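PDB 1FBN: MJ fibrillarin homologue, which probably methylates ribose 2'-hydroxyls of rRNA and tRNA, using S-adenosyl-L-methionine as donor and a guide RNA to select the site. Local coordinates for residues D150-N155 and A180-V185; Y173-I178 and M222-W227. All blocks are in the same frame, centred on the assembly; numbering follows the deposited sequence.

Interaction 1: residues D150-N155 and A180-V185; sequences DVAQPN and ARSIDV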
ATOM      1  N   ASP A 150       2.758   6.035   2.244  1.00 16.41           N
ATOM      2  CA  ASP A 150       3.957   6.128   1.417  1.00 18.22           C
ATOM      3  C   ASP A 150       4.277   7.615   1.203  1.00 19.11           C
ATOM      4  O   ASP A 150       4.056   8.167   0.121  1.00 20.64           O
ATOM      5  CB  ASP A 150       3.729   5.418   0.069  1.00 17.05           C
ATOM      6  CG  ASP A 150       4.960   5.439  -0.843  1.00 21.34           C
ATOM      7  OD1 ASP A 150       6.087   5.683  -0.369  1.00 22.33           O
ATOM      8  OD2 ASP A 150       4.800   5.192  -2.058  1.00 24.42           O
ATOM      9  N   VAL A 151       4.740   8.270   2.263  1.00 19.61           N
ATOM     10  CA  VAL A 151       5.100   9.680   2.187  1.00 20.11           C
ATOM     11  C   VAL A 151       6.517   9.850   2.726  1.00 21.21           C
ATOM     12  O   VAL A 151       6.808   9.516   3.879  1.00 20.13           O
ATOM     13  CB  VAL A 151       4.057  10.618   2.909  1.00 23.92           C
ATOM     14  CG1 VAL A 151       2.766   9.879   3.193  1.00 22.98           C
ATOM     15  CG2 VAL A 151       4.619  11.262   4.166  1.00 24.88           C
ATOM     16  N   ALA A 152       7.414  10.286   1.846  1.00 20.73           N
ATOM     17  CA  ALA A 152       8.818  10.492   2.201  1.00 22.51           C
ATOM     18  C   ALA A 152       9.031  11.845   2.876  1.00 23.11           C
ATOM     19  O   ALA A 152       9.503  12.800   2.255  1.00 23.41           O
ATOM     20  CB  ALA A 152       9.699  10.361   0.963  1.00 20.09           C
ATOM     21  N   GLN A 153       8.688  11.907   4.159  1.00 21.80           N
ATOM     22  CA  GLN A 153       8.824  13.121   4.946  1.00 21.90           C
ATOM     23  C   GLN A 153       9.325  12.786   6.343  1.00 23.43           C
ATOM     24  O   GLN A 153       9.118  11.677   6.834  1.00 23.06           O
ATOM     25  CB  GLN A 153       7.476  13.834   5.050  1.00 21.60           C
ATOM     26  CG  GLN A 153       6.966  14.392   3.738  1.00 24.93           C
ATOM     27  CD  GLN A 153       5.608  15.046   3.868  1.00 26.61           C
ATOM     28  OE1 GLN A 153       5.114  15.276   4.972  1.00 30.43           O
ATOM     29  NE2 GLN A 153       4.990  15.344   2.733  1.00 26.57           N
ATOM     30  N   PRO A 154       9.980  13.753   7.009  1.00 23.00           N
ATOM     31  CA  PRO A 154      10.515  13.572   8.360  1.00 23.69           C
ATOM     32  C   PRO A 154       9.437  13.250   9.390  1.00 23.55           C
ATOM     33  O   PRO A 154       9.710  12.594  10.391  1.00 25.75           O
ATOM     34  CB  PRO A 154      11.146  14.933   8.658  1.00 24.44           C
ATOM     35  CG  PRO A 154      11.530  15.442   7.311  1.00 25.11           C
ATOM     36  CD  PRO A 154      10.322  15.088   6.492  1.00 25.66           C
ATOM     37  N   ASN A 155       8.217  13.720   9.141  1.00 22.85           N
ATOM     38  CA  ASN A 155       7.097  13.501  10.054  1.00 22.35           C
ATOM     39  C   ASN A 155       6.134  12.383   9.626  1.00 21.51           C
ATOM     40  O   ASN A 155       5.019  12.290  10.144  1.00 20.41           O
ATOM     41  CB  ASN A 155       6.317  14.812  10.241  1.00 24.16           C
ATOM     42  CG  ASN A 155       5.660  15.306   8.949  1.00 25.42           C
ATOM     43  OD1 ASN A 155       6.040  14.907   7.848  1.00 26.35           O
ATOM     44  ND2 ASN A 155       4.667  16.180   9.088  1.00 26.82           N
ATOM     45  N   ALA A 180      14.469   5.876   4.809  1.00 20.48           N
ATOM     46  CA  ALA A 180      15.360   6.379   5.857  1.00 20.25           C
ATOM     47  C   ALA A 180      15.934   7.772   5.595  1.00 19.86           C
ATOM     48  O   ALA A 180      15.904   8.631   6.476  1.00 19.53           O
ATOM     49  CB  ALA A 180      16.488   5.386   6.109  1.00 19.34           C
ATOM     50  N   ARG A 181      16.434   7.994   4.384  1.00 19.86           N
ATOM     51  CA  ARG A 181      17.035   9.271   4.019  1.00 21.37           C
ATOM     52  C   ARG A 181      16.075  10.463   3.986  1.00 22.64           C
ATOM     53  O   ARG A 181      16.521  11.610   3.949  1.00 23.86           O
ATOM     54  CB  ARG A 181      17.772   9.145   2.688  1.00 22.45           C
ATOM     55  CG  ARG A 181      18.982   8.217   2.715  1.00 27.29           C
ATOM     56  CD  ARG A 181      20.241   8.909   3.211  1.00 30.34           C
ATOM     57  NE  ARG A 181      20.220   9.127   4.651  1.00 37.11           N
ATOM     58  CZ  ARG A 181      21.087   8.591   5.507  1.00 37.01           C
ATOM     59  NH1 ARG A 181      22.062   7.797   5.079  1.00 35.41           N
ATOM     60  NH2 ARG A 181      20.966   8.836   6.801  1.00 36.22           N
ATOM     61  N   SER A 182      14.767  10.203   3.989  1.00 22.19           N
ATOM     62  CA  SER A 182      13.787  11.293   3.986  1.00 23.69           C
ATOM     63  C   SER A 182      13.593  11.835   5.407  1.00 24.26           C
ATOM     64  O   SER A 182      12.977  12.882   5.606  1.00 25.64           O
ATOM     65  CB  SER A 182      12.442  10.835   3.407  1.00 22.09           C
ATOM     66  OG  SER A 182      11.746   9.969   4.289  1.00 23.45           O
ATOM     67  N   ILE A 183      14.133  11.108   6.384  1.00 24.64           N
ATOM     68  CA  ILE A 183      14.046  11.474   7.794  1.00 24.86           C
ATOM     69  C   ILE A 183      15.361  12.066   8.301  1.00 26.39           C
ATOM     70  O   ILE A 183      15.366  13.056   9.037  1.00 28.47           O
ATOM     71  CB  ILE A 183      13.660  10.239   8.635  1.00 26.66           C
ATOM     72  CG1 ILE A 183      12.226   9.829   8.289  1.00 25.14           C
ATOM     73  CG2 ILE A 183      13.815  10.517  10.130  1.00 25.27           C
ATOM     74  CD1 ILE A 183      11.878   8.442   8.701  1.00 28.62           C
ATOM     75  N   ASP A 184      16.475  11.485   7.865  1.00 26.19           N
ATOM     76  CA  ASP A 184      17.793  11.942   8.287  1.00 25.95           C
ATOM     77  C   ASP A 184      18.814  11.604   7.198  1.00 26.18           C
ATOM     78  O   ASP A 184      18.809  10.499   6.662  1.00 24.17           O
ATOM     79  CB  ASP A 184      18.162  11.242   9.599  1.00 25.31           C
ATOM     80  CG  ASP A 184      19.260  11.949  10.356  1.00 28.56           C
ATOM     81  OD1 ASP A 184      20.421  11.922   9.903  1.00 31.28           O
ATOM     82  OD2 ASP A 184      18.964  12.513  11.427  1.00 31.58           O
ATOM     83  N   VAL A 185      19.677  12.565   6.868  1.00 28.22           N
ATOM     84  CA  VAL A 185      20.700  12.365   5.837  1.00 30.09           C
ATOM     85  C   VAL A 185      22.095  12.041   6.386  1.00 31.30           C
ATOM     86  O   VAL A 185      23.031  11.814   5.616  1.00 31.94           O
ATOM     87  CB  VAL A 185      20.816  13.600   4.904  1.00 29.65           C
ATOM     88  CG1 VAL A 185      19.507  13.831   4.166  1.00 30.26           C
ATOM     89  CG2 VAL A 185      21.208  14.839   5.701  1.00 26.75           C
TER

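Interaction 2: residues Y173-I178 and M222-W227; sequences YGMIAI and MFVGIW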
ATOM      1  N   TYR A 173      -4.850  -2.293  11.117  1.00 19.05           N
ATOM      2  CA  TYR A 173      -3.431  -2.283  10.781  1.00 18.33           C
ATOM      3  C   TYR A 173      -2.906  -1.036  10.094  1.00 19.87           C
ATOM      4  O   TYR A 173      -3.605  -0.391   9.304  1.00 19.15           O
ATOM      5  CB  TYR A 173      -3.095  -3.478   9.885  1.00 19.54           C
ATOM      6  CG  TYR A 173      -3.193  -4.819  10.557  1.00 21.27           C
ATOM      7  CD1 TYR A 173      -4.431  -5.417  10.784  1.00 21.70           C
ATOM      8  CD2 TYR A 173      -2.050  -5.495  10.967  1.00 22.23           C
ATOM      9  CE1 TYR A 173      -4.530  -6.656  11.407  1.00 23.18           C
ATOM     10  CE2 TYR A 173      -2.137  -6.740  11.589  1.00 23.83           C
ATOM     11  CZ  TYR A 173      -3.381  -7.309  11.809  1.00 23.82           C
ATOM     12  OH  TYR A 173      -3.477  -8.513  12.460  1.00 25.33           O
ATOM     13  N   GLY A 174      -1.637  -0.748  10.371  1.00 18.84           N
ATOM     14  CA  GLY A 174      -0.963   0.376   9.760  1.00 17.40           C
ATOM     15  C   GLY A 174       0.189  -0.172   8.935  1.00 18.40           C
ATOM     16  O   GLY A 174       0.984  -0.972   9.436  1.00 18.92           O
HETATM   17  N   MSE A 175       0.221   0.177   7.650  1.00 15.99           N
HETATM   18  CA  MSE A 175       1.288  -0.251   6.748  1.00 16.32           C
HETATM   19  C   MSE A 175       2.013   1.023   6.326  1.00 15.95           C
HETATM   20  O   MSE A 175       1.390   1.945   5.807  1.00 16.33           O
HETATM   21  CB  MSE A 175       0.715  -0.958   5.510  1.00 13.92           C
HETATM   22  CG  MSE A 175      -0.076  -2.224   5.803  1.00 14.66           C
HETATM   23 SE   MSE A 175      -0.583  -3.117   4.306  1.00 12.76          SE
HETATM   24  CE  MSE A 175       0.880  -4.098   4.000  1.00 17.70           C
ATOM     25  N   ILE A 176       3.316   1.092   6.572  1.00 16.14           N
ATOM     26  CA  ILE A 176       4.070   2.289   6.213  1.00 15.29           C
ATOM     27  C   ILE A 176       5.438   1.992   5.596  1.00 15.65           C
ATOM     28  O   ILE A 176       6.257   1.264   6.169  1.00 15.41           O
ATOM     29  CB  ILE A 176       4.216   3.248   7.443  1.00 16.78           C
ATOM     30  CG1 ILE A 176       4.879   4.567   7.033  1.00 16.03           C
ATOM     31  CG2 ILE A 176       5.002   2.576   8.568  1.00 17.46           C
ATOM     32  CD1 ILE A 176       4.971   5.581   8.151  1.00 17.70           C
ATOM     33  N   ALA A 177       5.649   2.518   4.391  1.00 14.33           N
ATOM     34  CA  ALA A 177       6.910   2.357   3.677  1.00 15.38           C
ATOM     35  C   ALA A 177       7.776   3.551   4.062  1.00 16.72           C
ATOM     36  O   ALA A 177       7.459   4.690   3.729  1.00 16.79           O
ATOM     37  CB  ALA A 177       6.671   2.336   2.172  1.00 15.85           C
ATOM     38  N   ILE A 178       8.862   3.287   4.779  1.00 17.76           N
ATOM     39  CA  ILE A 178       9.748   4.346   5.238  1.00 17.49           C
ATOM     40  C   ILE A 178      11.083   4.449   4.503  1.00 19.82           C
ATOM     41  O   ILE A 178      11.843   3.482   4.416  1.00 17.63           O
ATOM     42  CB  ILE A 178      10.024   4.210   6.753  1.00 17.08           C
ATOM     43  CG1 ILE A 178       8.705   4.237   7.531  1.00 17.47           C
ATOM     44  CG2 ILE A 178      10.946   5.330   7.230  1.00 16.09           C
ATOM     45  CD1 ILE A 178       8.866   4.198   9.043  1.00 15.72           C
HETATM   46  N   MSE A 222       9.331  -1.596   4.852  1.00 17.62           N
HETATM   47  CA  MSE A 222       7.881  -1.603   5.026  1.00 17.54           C
HETATM   48  C   MSE A 222       7.571  -2.115   6.435  1.00 17.59           C
HETATM   49  O   MSE A 222       7.948  -3.230   6.800  1.00 19.49           O
HETATM   50  CB  MSE A 222       7.212  -2.509   3.977  1.00 16.71           C
HETATM   51  CG  MSE A 222       5.685  -2.620   4.071  1.00 17.41           C
HETATM   52 SE   MSE A 222       4.768  -1.127   3.596  1.00 10.94          SE
HETATM   53  CE  MSE A 222       4.673  -1.357   1.860  1.00 19.63           C
ATOM     54  N   PHE A 223       6.939  -1.273   7.240  1.00 17.32           N
ATOM     55  CA  PHE A 223       6.550  -1.650   8.593  1.00 19.00           C
ATOM     56  C   PHE A 223       5.053  -1.946   8.613  1.00 18.99           C
ATOM     57  O   PHE A 223       4.271  -1.299   7.910  1.00 16.20           O
ATOM     58  CB  PHE A 223       6.839  -0.517   9.593  1.00 21.94           C
ATOM     59  CG  PHE A 223       8.297  -0.330   9.911  1.00 24.97           C
ATOM     60  CD1 PHE A 223       8.906  -1.083  10.914  1.00 27.80           C
ATOM     61  CD2 PHE A 223       9.057   0.611   9.222  1.00 25.39           C
ATOM     62  CE1 PHE A 223      10.253  -0.900  11.229  1.00 29.54           C
ATOM     63  CE2 PHE A 223      10.406   0.802   9.529  1.00 28.43           C
ATOM     64  CZ  PHE A 223      11.004   0.045  10.535  1.00 30.11           C
ATOM     65  N   VAL A 224       4.672  -2.963   9.379  1.00 16.72           N
ATOM     66  CA  VAL A 224       3.272  -3.329   9.538  1.00 15.96           C
ATOM     67  C   VAL A 224       3.038  -3.463  11.039  1.00 18.28           C
ATOM     68  O   VAL A 224       3.815  -4.113  11.743  1.00 18.30           O
ATOM     69  CB  VAL A 224       2.921  -4.659   8.837  1.00 17.16           C
ATOM     70  CG1 VAL A 224       1.457  -5.001   9.074  1.00 16.91           C
ATOM     71  CG2 VAL A 224       3.196  -4.568   7.338  1.00 15.98           C
ATOM     72  N   GLY A 225       1.997  -2.804  11.534  1.00 18.20           N
ATOM     73  CA  GLY A 225       1.700  -2.873  12.952  1.00 18.58           C
ATOM     74  C   GLY A 225       0.215  -2.883  13.240  1.00 21.47           C
ATOM     75  O   GLY A 225      -0.582  -2.385  12.442  1.00 20.47           O
ATOM     76  N   ILE A 226      -0.160  -3.507  14.354  1.00 22.72           N
ATOM     77  CA  ILE A 226      -1.562  -3.564  14.768  1.00 25.69           C
ATOM     78  C   ILE A 226      -1.821  -2.381  15.689  1.00 25.35           C
ATOM     79  O   ILE A 226      -1.045  -2.125  16.612  1.00 23.88           O
ATOM     80  CB  ILE A 226      -1.901  -4.868  15.525  1.00 26.73           C
ATOM     81  CG1 ILE A 226      -1.597  -6.076  14.647  1.00 33.16           C
ATOM     82  CG2 ILE A 226      -3.377  -4.885  15.913  1.00 26.17           C
ATOM     83  CD1 ILE A 226      -2.150  -7.391  15.180  1.00 39.99           C
ATOM     84  N   TRP A 227      -2.897  -1.650  15.413  1.00 25.45           N
ATOM     85  CA  TRP A 227      -3.268  -0.484  16.203  1.00 28.61           C
ATOM     86  C   TRP A 227      -3.932  -0.886  17.513  1.00 33.64           C
ATOM     87  O   TRP A 227      -5.066  -1.362  17.526  1.00 31.01           O
ATOM     88  CB  TRP A 227      -4.205   0.407  15.394  1.00 26.60           C
ATOM     89  CG  TRP A 227      -4.627   1.663  16.095  1.00 25.09           C
ATOM     90  CD1 TRP A 227      -5.902   2.032  16.410  1.00 25.79           C
ATOM     91  CD2 TRP A 227      -3.779   2.737  16.533  1.00 24.36           C
ATOM     92  NE1 TRP A 227      -5.905   3.269  17.010  1.00 26.34           N
ATOM     93  CE2 TRP A 227      -4.617   3.725  17.098  1.00 23.19           C
ATOM     94  CE3 TRP A 227      -2.395   2.963  16.497  1.00 21.80           C
ATOM     95  CZ2 TRP A 227      -4.115   4.921  17.626  1.00 23.06           C
ATOM     96  CZ3 TRP A 227      -1.898   4.153  17.021  1.00 21.51           C
ATOM     97  CH2 TRP A 227      -2.758   5.116  17.577  1.00 24.24           C
TER

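Interaction 1: residues D150-N155 and A180-V185
S182 and I183 pack against A152, Q153 and P154 where two loops meet at the C-terminal ends of two neighbouring parallel strands of the Rossmann-like methyltransferase sheet, one loop following strand 144-149 and the other strand 172-179. The contact is small, 195 Å² in all, and is made by van der Waals packing. CB of A152 rests 3.7 Å from CB of S182, and S182 points its side chain at the opposing loop. With chi1 at 72°, OG is tucked between the backbone N and the carbonyl carbon of its own residue; it lies 3.6 Å from C of A152 and is hydrogen-bonded to the carbonyl of K179, at the end of the preceding strand. Further on, I183 sets CG1 3.9 Å from O of Q153 and lies beside CA of P154, while that same carbonyl of Q153 accepts a hydrogen bond from Q156.

Hydrogen bonds shape each loop separately. A152 is the centre of an inverse gamma turn, closed by a weak bond from N of Q153 to O of V151. In the other loop, O of A180 receives both I183 N and D184 N. R181 curls back so that NE, at 2.8 Å, and NH2 both hold O of D184, which lies in the guanidinium plane.

Because A152 and Q153 belong to the predicted S-adenosyl-L-methionine site, the A180-V185 loop probably lies beside it; D150, also of that site, forms a salt bridge with K58. At the far end the P154 ring lies against a backbone carbonyl, its CG 3.4 Å from O of S182.

Interaction 2: residues Y173-I178 and M222-W227
M222 faces A177, with which it forms a non-hydrogen-bonded antiparallel pair. Its CG is anti to the backbone N, after which bends at chi2 and chi3 fold the selenomethionine chain over the neighbouring strand: SE lies 3.8 Å from N of A177 and 4.2 Å from CB of A177.

F223 is the next residue and pairs with I176 through two backbone bonds, one of them F223 N to I176 O at 2.8 Å and nearly straight (175°). On the sheet face that both share, CB of F223 meets CG2 of I176 at 3.7 Å. The ring carries its CD2 to CD1 of I178, 3.6 Å away, and the two side chains cross obliquely.

V224 returns to the face of M222. It lies alongside M175, both pointing the same way, with CG2 of V224 4.1 Å from CE of M175.

G225 and G174 form the second hydrogen-bonded pair, where G174 N reaches G225 O at 2.8 Å. Neither residue has a side chain, so the pair itself meets through backbone, and the Y173 ring lies near G225 O.

I226 lies side by side with Y173, although the approach of its CG1 to the tyrosine ring is modelled too tightly to trust in detail. With CG anti to the carbonyl carbon (chi1 -68°), beside the backbone N, the Y173 ring reaches toward strand 220-227, where its CD2 meets CG1 of V224. An alanine in place of Y173 would probably leave CG1 of V224 without its aromatic neighbour and open a gap beside I226.

Strand 220-227 is the antiparallel seventh strand inserted between 172-179 and 205-212, the hallmark of the class I S-adenosyl-L-methionine-dependent methyltransferase fold.

The centres of the two interactions lie about 15 Å apart, and strand 172-179 joins them: it supplies Y173-I178 to interaction 2 and then runs straight on into the A180-V185 loop of interaction 1. Along the chain the segments alternate, 150-155, 173-178, 180-185 and 222-227, with helix 156-167 between the first two and helix 189-203 between the last two. The contacts also touch, CD1 of I183 packing 3.6 Å from CG2 of I178. Interaction 2 is buried in the mixed sheet, whereas interaction 1 lies at the surface beyond the strand ends. The sheet core thus continues into the loops around the predicted cofactor site, as expected of a Rossmann-like methyltransferase.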